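Local coordinates for protein putative adenylate cyclase (Vibrio parahaemolyticus, PDB 2ACA) that is of unknown function but, with its CYTH fold, probably binds triphosphate substrates and may convert ATP to cyclic AMP, at residues Q8-E12 against D83-A87; D45-P51 against Y105-S111; Q58-V63 against W75-P80. Residues are numbered along the deposited sequence.

Contact 1: Q8-E12 against D83-A87; sequences QGQFE and DRCEA
The chain entering strand 11-19 runs antiparallel to the chain entering strand 85-89, with Q10 facing C85, E12 facing D83 and a single bridge, F11 to R84 (CA-CA 4.8 Å). Q10 turns at phi/psi -43/-20° before F11 and E12 become extended (-121/115° and -122/111°). C85 N donates to Q10 O and E12 N to D83 O, both at 2.9 Å; the F11 backbone bonds instead to T143, and E86 to V77. R84, all t, forms a salt bridge to E86 within its own segment, NH2 2.7 Å and NE 3.0 Å from E86 OE2; S98 of the second subunit weakly hydrogen-bonds both side chains, and E81 is a weak, long ion-pair partner of R84. Q10 OE1 rests over the guanidinium face, 3.1 Å from R84 NE, too poorly angled to bond. E12 (chi1 t) brings OE2 to 3.4 Å from C85 SG, with K78 a weak, long ion-pair partner. E12 begins the ExExK signature, and this bridge closes the eight-stranded antiparallel tunnel typical of CYTH proteins.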
loop_
_atom_site.group_PDB
_atom_site.type_symbol
_atom_site.label_atom_id
_atom_site.label_comp_id
_atom_site.label_asym_id
_atom_site.label_seq_id
_atom_site.Cartn_x
_atom_site.Cartn_y
_atom_site.Cartn_z
ATOM N N GLN A 8 -4.016 11.425 15.432
ATOM C CA GLN A 8 -4.634 11.402 14.076
ATOM C C GLN A 8 -4.462 10.037 13.412
ATOM O O GLN A 8 -3.394 9.730 12.876
ATOM C CB GLN A 8 -4.011 12.500 13.201
ATOM C CG GLN A 8 -4.628 13.885 13.417
ATOM C CD GLN A 8 -3.765 15.031 12.896
ATOM O OE1 GLN A 8 -3.336 15.036 11.741
ATOM N NE2 GLN A 8 -3.514 16.014 13.755
ATOM N N GLY A 9 -5.517 9.224 13.454
ATOM C CA GLY A 9 -5.457 7.904 12.850
ATOM C C GLY A 9 -6.743 7.099 12.749
ATOM O O GLY A 9 -7.755 7.558 12.211
ATOM N N GLN A 10 -6.684 5.885 13.291
ATOM C CA GLN A 10 -7.773 4.905 13.276
ATOM C C GLN A 10 -9.211 5.362 13.559
ATOM O O GLN A 10 -10.162 4.676 13.176
ATOM C CB GLN A 10 -7.416 3.745 14.221
ATOM C CG GLN A 10 -8.369 2.551 14.159
ATOM C CD GLN A 10 -7.932 1.392 15.036
ATOM O OE1 GLN A 10 -8.549 0.327 15.028
ATOM N NE2 GLN A 10 -6.866 1.597 15.800
ATOM N N PHE A 11 -9.392 6.509 14.202
ATOM C CA PHE A 11 -10.749 6.952 14.516
ATOM C C PHE A 11 -11.076 8.304 13.913
ATOM O O PHE A 11 -10.496 9.323 14.280
ATOM C CB PHE A 11 -10.932 6.948 16.034
ATOM C CG PHE A 11 -10.511 5.649 16.670
ATOM C CD1 PHE A 11 -11.068 4.449 16.231
ATOM C CD2 PHE A 11 -9.512 5.605 17.640
ATOM C CE1 PHE A 11 -10.632 3.224 16.741
ATOM C CE2 PHE A 11 -9.075 4.385 18.149
ATOM C CZ PHE A 11 -9.635 3.195 17.698
ATOM N N GLU A 12 -12.035 8.291 12.994
ATOM C CA GLU A 12 -12.437 9.483 12.266
ATOM C C GLU A 12 -13.912 9.835 12.420
ATOM O O GLU A 12 -14.776 9.109 11.929
ATOM C CB GLU A 12 -12.119 9.264 10.783
ATOM C CG GLU A 12 -12.536 10.381 9.839
ATOM C CD GLU A 12 -12.429 9.981 8.374
ATOM O OE1 GLU A 12 -12.492 10.870 7.496
ATOM O OE2 GLU A 12 -12.287 8.773 8.089
ATOM N N ASP A 83 -16.935 4.546 13.516
ATOM C CA ASP A 83 -15.906 5.570 13.352
ATOM C C ASP A 83 -14.494 5.056 13.069
ATOM O O ASP A 83 -13.523 5.795 13.242
ATOM C CB ASP A 83 -15.858 6.438 14.607
ATOM C CG ASP A 83 -15.634 5.619 15.863
ATOM O OD1 ASP A 83 -16.551 4.863 16.247
ATOM O OD2 ASP A 83 -14.540 5.720 16.456
ATOM N N ARG A 84 -14.364 3.806 12.640
ATOM C CA ARG A 84 -13.036 3.268 12.363
ATOM C C ARG A 84 -12.658 3.397 10.894
ATOM O O ARG A 84 -13.398 2.974 10.002
ATOM C CB ARG A 84 -12.949 1.794 12.792
ATOM C CG ARG A 84 -11.555 1.173 12.633
ATOM C CD ARG A 84 -11.557 -0.313 12.986
ATOM N NE ARG A 84 -10.254 -0.939 12.765
ATOM C CZ ARG A 84 -9.993 -2.233 12.954
ATOM N NH1 ARG A 84 -10.947 -3.058 13.370
ATOM N NH2 ARG A 84 -8.773 -2.705 12.723
ATOM N N CYS A 85 -11.500 3.992 10.649
ATOM C CA CYS A 85 -11.014 4.162 9.290
ATOM C C CYS A 85 -9.494 4.119 9.271
ATOM O O CYS A 85 -8.823 4.897 9.951
ATOM C CB CYS A 85 -11.500 5.490 8.708
ATOM S SG CYS A 85 -10.933 5.808 7.027
ATOM N N GLU A 86 -8.949 3.196 8.493
ATOM C CA GLU A 86 -7.507 3.081 8.393
ATOM C C GLU A 86 -7.071 3.262 6.949
ATOM O O GLU A 86 -7.797 2.924 6.015
ATOM C CB GLU A 86 -7.048 1.728 8.938
ATOM C CG GLU A 86 -7.479 1.501 10.378
ATOM C CD GLU A 86 -6.844 0.273 10.998
ATOM O OE1 GLU A 86 -5.606 0.263 11.164
ATOM O OE2 GLU A 86 -7.584 -0.679 11.318
ATOM N N ALA A 87 -5.883 3.814 6.773
ATOM C CA ALA A 87 -5.370 4.056 5.445
ATOM C C ALA A 87 -3.864 4.180 5.444
ATOM O O ALA A 87 -3.226 4.262 6.485
ATOM C CB ALA A 87 -5.963 5.335 4.901
#

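Contact 2: D45-P51 against Y105-S111; sequences DWFYDTP and YEVIQCS
A classic beta bulge interrupts the antiparallel pairing of strands 35-49 and 106-120, neighbours in the CYTH tunnel wall. On one side D45 pairs with S111, W46 with C110 and F47 with Q109; on the other, Y48 pairs with V107 and D49 with E106, so I108 and Q109 both face F47. F47 N donates to Q109 O (2.7 Å); I108 N donates to F47 O (2.8 Å). I108, at phi/psi -102/0°, turns the corner. Two-way bonds lock the ends: D45 N to S111 O and S111 N to D45 O, both 2.8 Å; D49 N to E106 O (3.1 Å) and E106 N to D49 O (2.9 Å). W46 and Y48, both chi1 m, share a face with V107 and C110; V107 CG2 lies 3.6 Å from Y48 CE2. On the opposite face, Q109 NE2 sits over the F47 ring, 3.5 Å from CE1. Water 1 donates to D45 OD1 (2.6 Å) and accepts from S111 OG (3.2 Å). The chemistry implies one face on which W46 and Y48 lie under helix 93-102, and another where F47 sits among polar and charged side chains, D45 and E106 neutralised by R65 and R53.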
loop_
_atom_site.group_PDB
_atom_site.type_symbol
_atom_site.label_atom_id
_atom_site.label_comp_id
_atom_site.label_asym_id
_atom_site.label_seq_id
_atom_site.Cartn_x
_atom_site.Cartn_y
_atom_site.Cartn_z
ATOM N N ASP A 45 -12.561 6.443 -7.035
ATOM C CA ASP A 45 -12.582 5.437 -5.990
ATOM C C ASP A 45 -12.972 4.084 -6.573
ATOM O O ASP A 45 -13.871 3.979 -7.416
ATOM C CB ASP A 45 -13.554 5.823 -4.868
ATOM C CG ASP A 45 -13.088 7.047 -4.090
ATOM O OD1 ASP A 45 -13.344 8.180 -4.548
ATOM O OD2 ASP A 45 -12.449 6.876 -3.028
ATOM N N TRP A 46 -12.261 3.057 -6.133
ATOM C CA TRP A 46 -12.508 1.692 -6.562
ATOM C C TRP A 46 -12.794 0.894 -5.305
ATOM O O TRP A 46 -11.904 0.733 -4.468
ATOM C CB TRP A 46 -11.265 1.121 -7.243
ATOM C CG TRP A 46 -10.975 1.683 -8.584
ATOM C CD1 TRP A 46 -11.398 1.189 -9.784
ATOM C CD2 TRP A 46 -10.153 2.820 -8.885
ATOM N NE1 TRP A 46 -10.883 1.942 -10.816
ATOM C CE2 TRP A 46 -10.119 2.951 -10.292
ATOM C CE3 TRP A 46 -9.440 3.739 -8.102
ATOM C CZ2 TRP A 46 -9.400 3.963 -10.936
ATOM C CZ3 TRP A 46 -8.724 4.744 -8.739
ATOM C CH2 TRP A 46 -8.710 4.848 -10.148
ATOM N N PHE A 47 -14.025 0.415 -5.155
ATOM C CA PHE A 47 -14.387 -0.380 -3.984
ATOM C C PHE A 47 -14.196 -1.862 -4.298
ATOM O O PHE A 47 -14.586 -2.329 -5.371
ATOM C CB PHE A 47 -15.841 -0.127 -3.578
ATOM C CG PHE A 47 -16.116 1.286 -3.161
ATOM C CD1 PHE A 47 -16.000 2.332 -4.075
ATOM C CD2 PHE A 47 -16.468 1.577 -1.844
ATOM C CE1 PHE A 47 -16.230 3.653 -3.680
ATOM C CE2 PHE A 47 -16.699 2.888 -1.437
ATOM C CZ PHE A 47 -16.579 3.929 -2.357
ATOM N N TYR A 48 -13.617 -2.597 -3.352
ATOM C CA TYR A 48 -13.370 -4.027 -3.536
ATOM C C TYR A 48 -14.031 -4.925 -2.511
ATOM O O TYR A 48 -14.343 -4.508 -1.392
ATOM C CB TYR A 48 -11.874 -4.331 -3.492
ATOM C CG TYR A 48 -11.082 -3.763 -4.628
ATOM C CD1 TYR A 48 -10.737 -2.418 -4.655
ATOM C CD2 TYR A 48 -10.667 -4.573 -5.679
ATOM C CE1 TYR A 48 -10.001 -1.895 -5.697
ATOM C CE2 TYR A 48 -9.927 -4.057 -6.729
ATOM C CZ TYR A 48 -9.599 -2.720 -6.730
ATOM O OH TYR A 48 -8.877 -2.197 -7.764
ATOM N N ASP A 49 -14.217 -6.179 -2.909
ATOM C CA ASP A 49 -14.783 -7.199 -2.041
ATOM C C ASP A 49 -14.631 -8.566 -2.713
ATOM O O ASP A 49 -14.331 -8.651 -3.901
ATOM C CB ASP A 49 -16.260 -6.921 -1.738
ATOM C CG ASP A 49 -16.697 -7.515 -0.398
ATOM O OD1 ASP A 49 -16.026 -8.462 0.071
ATOM O OD2 ASP A 49 -17.702 -7.045 0.184
ATOM N N THR A 50 -14.829 -9.630 -1.947
ATOM C CA THR A 50 -14.716 -10.978 -2.483
ATOM C C THR A 50 -15.999 -11.331 -3.230
ATOM O O THR A 50 -16.956 -10.548 -3.248
ATOM C CB THR A 50 -14.510 -12.000 -1.357
ATOM O OG1 THR A 50 -15.677 -12.036 -0.529
ATOM C CG2 THR A 50 -13.307 -11.617 -0.500
ATOM N N PRO A 51 -16.037 -12.512 -3.863
ATOM C CA PRO A 51 -17.241 -12.912 -4.597
ATOM C C PRO A 51 -18.506 -12.957 -3.733
ATOM O O PRO A 51 -19.560 -12.489 -4.160
ATOM C CB PRO A 51 -16.859 -14.278 -5.158
ATOM C CG PRO A 51 -15.388 -14.111 -5.423
ATOM C CD PRO A 51 -14.923 -13.436 -4.147
ATOM N N TYR A 105 -9.896 -10.442 -4.574
ATOM C CA TYR A 105 -10.867 -9.350 -4.527
ATOM C C TYR A 105 -11.256 -8.851 -5.918
ATOM O O TYR A 105 -10.487 -8.975 -6.864
ATOM C CB TYR A 105 -10.294 -8.186 -3.716
ATOM C CG TYR A 105 -10.155 -8.491 -2.242
ATOM C CD1 TYR A 105 -11.254 -8.409 -1.391
ATOM C CD2 TYR A 105 -8.927 -8.888 -1.703
ATOM C CE1 TYR A 105 -11.142 -8.712 -0.029
ATOM C CE2 TYR A 105 -8.800 -9.195 -0.342
ATOM C CZ TYR A 105 -9.914 -9.102 0.488
ATOM O OH TYR A 105 -9.809 -9.379 1.836
ATOM N N GLU A 106 -12.454 -8.285 -6.029
ATOM C CA GLU A 106 -12.939 -7.743 -7.296
ATOM C C GLU A 106 -13.625 -6.384 -7.092
ATOM O O GLU A 106 -14.232 -6.137 -6.051
ATOM C CB GLU A 106 -13.922 -8.720 -7.955
ATOM C CG GLU A 106 -15.088 -9.126 -7.075
ATOM C CD GLU A 106 -16.027 -10.108 -7.765
ATOM O OE1 GLU A 106 -15.534 -11.046 -8.430
ATOM O OE2 GLU A 106 -17.256 -9.950 -7.636
ATOM N N VAL A 107 -13.519 -5.510 -8.088
ATOM C CA VAL A 107 -14.144 -4.197 -8.009
ATOM C C VAL A 107 -15.656 -4.371 -7.974
ATOM O O VAL A 107 -16.246 -4.897 -8.909
ATOM C CB VAL A 107 -13.797 -3.317 -9.233
ATOM C CG1 VAL A 107 -14.438 -1.946 -9.075
ATOM C CG2 VAL A 107 -12.283 -3.168 -9.368
ATOM N N ILE A 108 -16.291 -3.951 -6.890
ATOM C CA ILE A 108 -17.732 -4.077 -6.812
ATOM C C ILE A 108 -18.346 -2.720 -7.102
ATOM O O ILE A 108 -19.564 -2.561 -7.116
ATOM C CB ILE A 108 -18.168 -4.559 -5.426
ATOM C CG1 ILE A 108 -17.786 -3.523 -4.366
ATOM C CG2 ILE A 108 -17.508 -5.904 -5.131
ATOM C CD1 ILE A 108 -18.168 -3.912 -2.961
ATOM N N GLN A 109 -17.488 -1.738 -7.350
ATOM C CA GLN A 109 -17.947 -0.383 -7.622
ATOM C C GLN A 109 -16.786 0.581 -7.841
ATOM O O GLN A 109 -15.732 0.480 -7.191
ATOM C CB GLN A 109 -18.818 0.101 -6.459
ATOM C CG GLN A 109 -19.183 1.567 -6.496
ATOM C CD GLN A 109 -20.072 1.964 -5.331
ATOM O OE1 GLN A 109 -21.282 1.711 -5.335
ATOM N NE2 GLN A 109 -19.472 2.577 -4.315
ATOM N N CYS A 110 -16.980 1.500 -8.781
ATOM C CA CYS A 110 -15.987 2.514 -9.092
ATOM C C CYS A 110 -16.720 3.843 -9.177
ATOM O O CYS A 110 -17.912 3.875 -9.462
ATOM C CB CYS A 110 -15.271 2.199 -10.410
ATOM S SG CYS A 110 -16.335 1.714 -11.773
ATOM N N SER A 111 -16.014 4.940 -8.919
ATOM C CA SER A 111 -16.650 6.247 -8.953
ATOM C C SER A 111 -15.670 7.379 -9.166
ATOM O O SER A 111 -14.472 7.244 -8.896
ATOM C CB SER A 111 -17.403 6.486 -7.648
ATOM O OG SER A 111 -16.504 6.460 -6.550
HETATM O O HOH W 1 -14.807 9.135 -6.486
#

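Contact 3: Q58-V63 against W75-P80; sequences QGKSLV and WIVKGP
Strands 61-68 and 72-78 form a beta hairpin in the wall of the CYTH tunnel. Their segments 61-63 and 75-78 run antiparallel at 169°, axes 4.6 Å apart at closest approach, pairing S61 with K78, L62 with V77 and V63 with I76. Each outer pair is doubly bonded: S61 N to K78 O (3.0 Å) and K78 N to S61 O (2.9 Å), V63 N to I76 O and I76 N to V63 O (both 2.7 Å). On one face, the V63 and I76 CB atoms lie 4.2 Å apart, and S61 OG nestles 3.1 Å from K78 CB. On the other, L62 (chi1 t, chi2 p) brings CD1 against both V77 CG2 (3.8 Å) and the edge of the W75 ring, 3.5 Å from W75 NE1; W75 stacks on its W75 counterpart in the second subunit. K60 stretches along P80, its CE 3.7 Å from P80 CD, to bond NZ to N102 O of the second subunit. G59, at positive phi, ends helix 54-57 as C-prime of a Schellman motif; G79 leaves a hollow into which the G59 carbonyl fits, for any CB would clash there, and at 87/-178° it would also jam against the preceding carbonyl O. A cis peptide precedes P80, whose CA meets G59 O at 3.4 Å, and water 2 donates to G59 O (3.0 Å) and P80 O (2.8 Å).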
loop_
_atom_site.group_PDB
_atom_site.type_symbol
_atom_site.label_atom_id
_atom_site.label_comp_id
_atom_site.label_asym_id
_atom_site.label_seq_id
_atom_site.Cartn_x
_atom_site.Cartn_y
_atom_site.Cartn_z
ATOM N N GLN A 58 -19.848 -7.847 6.678
ATOM C CA GLN A 58 -19.263 -7.544 7.972
ATOM C C GLN A 58 -19.201 -6.049 8.295
ATOM O O GLN A 58 -18.625 -5.654 9.306
ATOM C CB GLN A 58 -17.861 -8.164 8.050
ATOM C CG GLN A 58 -17.893 -9.681 8.022
ATOM C CD GLN A 58 -18.696 -10.250 9.184
ATOM O OE1 GLN A 58 -19.237 -11.357 9.104
ATOM N NE2 GLN A 58 -18.772 -9.491 10.278
ATOM N N GLY A 59 -19.791 -5.221 7.438
ATOM C CA GLY A 59 -19.796 -3.785 7.671
ATOM C C GLY A 59 -18.455 -3.134 7.398
ATOM O O GLY A 59 -18.049 -2.196 8.074
ATOM N N LYS A 60 -17.757 -3.632 6.392
ATOM C CA LYS A 60 -16.453 -3.084 6.060
ATOM C C LYS A 60 -16.378 -2.698 4.592
ATOM O O LYS A 60 -17.121 -3.211 3.763
ATOM C CB LYS A 60 -15.365 -4.114 6.376
ATOM C CG LYS A 60 -15.359 -4.584 7.810
ATOM C CD LYS A 60 -14.422 -5.776 7.998
ATOM C CE LYS A 60 -14.442 -6.283 9.436
ATOM N NZ LYS A 60 -13.560 -7.461 9.614
ATOM N N SER A 61 -15.477 -1.780 4.285
ATOM C CA SER A 61 -15.271 -1.347 2.915
ATOM C C SER A 61 -13.770 -1.268 2.671
ATOM O O SER A 61 -13.002 -0.836 3.537
ATOM C CB SER A 61 -15.939 0.015 2.661
ATOM O OG SER A 61 -15.534 0.982 3.613
ATOM N N LEU A 62 -13.369 -1.717 1.490
ATOM C CA LEU A 62 -11.976 -1.737 1.060
ATOM C C LEU A 62 -11.918 -0.840 -0.164
ATOM O O LEU A 62 -12.611 -1.086 -1.141
ATOM C CB LEU A 62 -11.578 -3.170 0.698
ATOM C CG LEU A 62 -10.260 -3.411 -0.039
ATOM C CD1 LEU A 62 -9.077 -2.935 0.783
ATOM C CD2 LEU A 62 -10.138 -4.907 -0.326
ATOM N N VAL A 63 -11.092 0.194 -0.117
ATOM C CA VAL A 63 -11.030 1.127 -1.225
ATOM C C VAL A 63 -9.644 1.541 -1.698
ATOM O O VAL A 63 -8.738 1.742 -0.896
ATOM C CB VAL A 63 -11.806 2.437 -0.848
ATOM C CG1 VAL A 63 -11.701 3.472 -1.969
ATOM C CG2 VAL A 63 -13.271 2.110 -0.542
ATOM N N TRP A 75 -4.875 3.470 0.047
ATOM C CA TRP A 75 -5.425 2.138 0.226
ATOM C C TRP A 75 -6.211 2.374 1.519
ATOM O O TRP A 75 -5.641 2.770 2.533
ATOM C CB TRP A 75 -4.278 1.123 0.377
ATOM C CG TRP A 75 -4.655 -0.185 0.981
ATOM C CD1 TRP A 75 -5.901 -0.737 1.050
ATOM C CD2 TRP A 75 -3.768 -1.113 1.604
ATOM N NE1 TRP A 75 -5.846 -1.952 1.683
ATOM C CE2 TRP A 75 -4.545 -2.210 2.033
ATOM C CE3 TRP A 75 -2.383 -1.127 1.842
ATOM C CZ2 TRP A 75 -3.989 -3.313 2.691
ATOM C CZ3 TRP A 75 -1.829 -2.220 2.495
ATOM C CH2 TRP A 75 -2.632 -3.301 2.913
ATOM N N ILE A 76 -7.524 2.163 1.468
ATOM C CA ILE A 76 -8.393 2.429 2.620
ATOM C C ILE A 76 -9.305 1.304 3.062
ATOM O O ILE A 76 -9.859 0.579 2.237
ATOM C CB ILE A 76 -9.376 3.609 2.329
ATOM C CG1 ILE A 76 -8.653 4.771 1.656
ATOM C CG2 ILE A 76 -10.095 4.031 3.610
ATOM C CD1 ILE A 76 -7.511 5.306 2.408
ATOM N N VAL A 77 -9.485 1.184 4.373
ATOM C CA VAL A 77 -10.424 0.215 4.918
ATOM C C VAL A 77 -11.247 0.896 6.018
ATOM O O VAL A 77 -10.693 1.411 6.994
ATOM C CB VAL A 77 -9.737 -1.018 5.494
ATOM C CG1 VAL A 77 -10.776 -1.944 6.068
ATOM C CG2 VAL A 77 -8.959 -1.736 4.403
ATOM N N LYS A 78 -12.567 0.911 5.839
ATOM C CA LYS A 78 -13.474 1.526 6.799
ATOM C C LYS A 78 -14.290 0.467 7.513
ATOM O O LYS A 78 -14.626 -0.567 6.925
ATOM C CB LYS A 78 -14.427 2.500 6.098
ATOM C CG LYS A 78 -13.784 3.786 5.603
ATOM C CD LYS A 78 -14.806 4.665 4.895
ATOM C CE LYS A 78 -14.214 5.993 4.439
ATOM N NZ LYS A 78 -13.866 6.882 5.583
ATOM N N GLY A 79 -14.617 0.741 8.777
ATOM C CA GLY A 79 -15.401 -0.198 9.569
ATOM C C GLY A 79 -14.540 -1.236 10.270
ATOM O O GLY A 79 -13.312 -1.186 10.165
ATOM N N PRO A 80 -15.146 -2.191 10.993
ATOM C CA PRO A 80 -16.596 -2.324 11.172
ATOM C C PRO A 80 -17.177 -1.252 12.093
ATOM O O PRO A 80 -18.318 -0.836 11.923
ATOM C CB PRO A 80 -16.743 -3.729 11.749
ATOM C CG PRO A 80 -15.500 -3.877 12.563
ATOM C CD PRO A 80 -14.438 -3.314 11.635
HETATM O O HOH W 2 -19.987 -0.503 9.663
#

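How the contacts relate
All three contacts belong to one antiparallel wall, and contact 3 lies between the others, its centre 11 Å from each. On one side Y48 N of contact 2 reaches L62 O of contact 3 at 2.9 Å; on the other, R84 O and E86 N of contact 1 meet G79 N and V77 O of contact 3 at 2.8 and 2.9 Å. Contacts 1 and 2 do not touch, with centres 20 Å and nearest atoms about 10 Å apart. The side chains of E12 and K78, from contacts 1 and 3, each lie about 4 Å from a bound phosphate. Such phosphate, probably from the crystallisation liquor, is consistent with a tunnel able to hold phosphate groups, as in CYTH relatives.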